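Local coordinates for peptidoglycan glycosyltransferase (Atopobium parvulum, PDB 4OVD), which is a penicillin-binding protein of the D,D-transpeptidase family, joining a dimerisation domain to a transpeptidase domain, at residues V441-G444 against G445-V448. Sequence-based numbering, arbitrary orientation.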
loop_
_atom_site.group_PDB
_atom_site.type_symbol
_atom_site.label_atom_id
_atom_site.label_comp_id
_atom_site.label_asym_id
_atom_site.label_seq_id
_atom_site.Cartn_x
_atom_site.Cartn_y
_atom_site.Cartn_z
ATOM N N VAL A 441 -1.429 -13.261 11.371
ATOM C CA VAL A 441 -1.413 -14.606 10.842
ATOM C C VAL A 441 -2.175 -15.587 11.718
ATOM O O VAL A 441 -2.926 -16.385 11.221
ATOM C CB VAL A 441 0.016 -15.116 10.716
ATOM C CG1 VAL A 441 0.021 -16.487 10.090
ATOM C CG2 VAL A 441 0.827 -14.181 9.876
ATOM N N SER A 442 -1.964 -15.525 13.021
ATOM C CA SER A 442 -2.657 -16.401 13.945
ATOM C C SER A 442 -3.046 -15.759 15.246
ATOM O O SER A 442 -2.331 -14.941 15.780
ATOM C CB SER A 442 -1.814 -17.615 14.260
ATOM O OG SER A 442 -2.633 -18.741 14.360
ATOM N N LYS A 443 -4.194 -16.200 15.744
ATOM C CA LYS A 443 -4.761 -15.788 17.041
ATOM C C LYS A 443 -5.259 -17.030 17.781
ATOM O O LYS A 443 -6.010 -17.860 17.241
ATOM C CB LYS A 443 -5.901 -14.781 16.879
ATOM C CG LYS A 443 -7.209 -15.339 16.371
ATOM C CD LYS A 443 -8.198 -14.201 16.176
ATOM C CE LYS A 443 -9.551 -14.711 15.716
ATOM N NZ LYS A 443 -10.073 -15.721 16.678
ATOM N N GLY A 444 -4.831 -17.179 19.021
ATOM C CA GLY A 444 -5.205 -18.350 19.769
ATOM C C GLY A 444 -4.765 -19.613 19.034
ATOM O O GLY A 444 -5.366 -20.669 19.207
ATOM N N GLY A 445 -3.736 -19.524 18.189
ATOM C CA GLY A 445 -3.273 -20.730 17.469
ATOM C C GLY A 445 -4.212 -21.171 16.351
ATOM O O GLY A 445 -4.160 -22.300 15.871
ATOM N N GLN A 446 -5.086 -20.257 15.965
ATOM C CA GLN A 446 -6.046 -20.444 14.895
ATOM C C GLN A 446 -5.606 -19.555 13.701
ATOM O O GLN A 446 -5.592 -18.307 13.785
ATOM C CB GLN A 446 -7.412 -20.029 15.415
ATOM C CG GLN A 446 -8.390 -19.609 14.345
ATOM C CD GLN A 446 -9.482 -18.759 14.941
ATOM O OE1 GLN A 446 -9.904 -17.771 14.336
ATOM N NE2 GLN A 446 -9.969 -19.146 16.117
ATOM N N GLU A 447 -5.191 -20.202 12.619
ATOM C CA GLU A 447 -4.764 -19.491 11.426
ATOM C C GLU A 447 -6.045 -18.996 10.752
ATOM O O GLU A 447 -6.950 -19.758 10.489
ATOM C CB GLU A 447 -3.926 -20.384 10.509
ATOM C CG GLU A 447 -3.344 -19.732 9.233
ATOM C CD GLU A 447 -2.466 -20.646 8.357
ATOM O OE1 GLU A 447 -2.296 -21.860 8.687
ATOM O OE2 GLU A 447 -1.936 -20.153 7.336
ATOM N N VAL A 448 -6.123 -17.696 10.515
ATOM C CA VAL A 448 -7.313 -17.058 9.925
ATOM C C VAL A 448 -7.314 -17.110 8.386
ATOM O O VAL A 448 -6.252 -17.081 7.788
ATOM C CB VAL A 448 -7.362 -15.587 10.452
ATOM C CG1 VAL A 448 -8.306 -14.697 9.660
ATOM C CG2 VAL A 448 -7.720 -15.577 11.934
#
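K443 and Q446 flank the two-residue loop of a tight β-hairpin and close it with a pair of backbone hydrogen bonds. Q446 N reaches K443 O at 2.9 Å, and K443 N returns a nearly straight bond to Q446 O at 3.2 Å, with an angle of 171° at the hydrogen. G444 and G445 are the central residues of a type I' turn from K443 to Q446; both have positive phi, which glycine tolerates most readily. Just beyond, S442 pairs with E447 without backbone hydrogen bonds, their CA atoms 4.5 Å apart. The short serine side chain keeps OG near the strand, 3.0 Å from Q446 O, whereas E447, on the same face, is exposed and carries an extended side chain, as suits a charged residue.

On the other face the K443 and Q446 side chains rise side by side. The lysine stays straight until a final bend at chi4 (56°), which brings NZ to hydrogen-bond Q446 OE1 at 3.1 Å from a position tilted above the amide plane. Farther along, K443 CE only grazes V448 CG2 at 4.3 Å, a much looser touch than the closed turn.

The hairpin edges a mixed sheet: V441 and S442 both pair with V220 in a classic bulge, while strand 446-447 is outermost within the chain. The chemistry implies that backbone bonds and the glycine turn set the hairpin's shape; the bond from a probably charged lysine to a neutral amide probably competes with water.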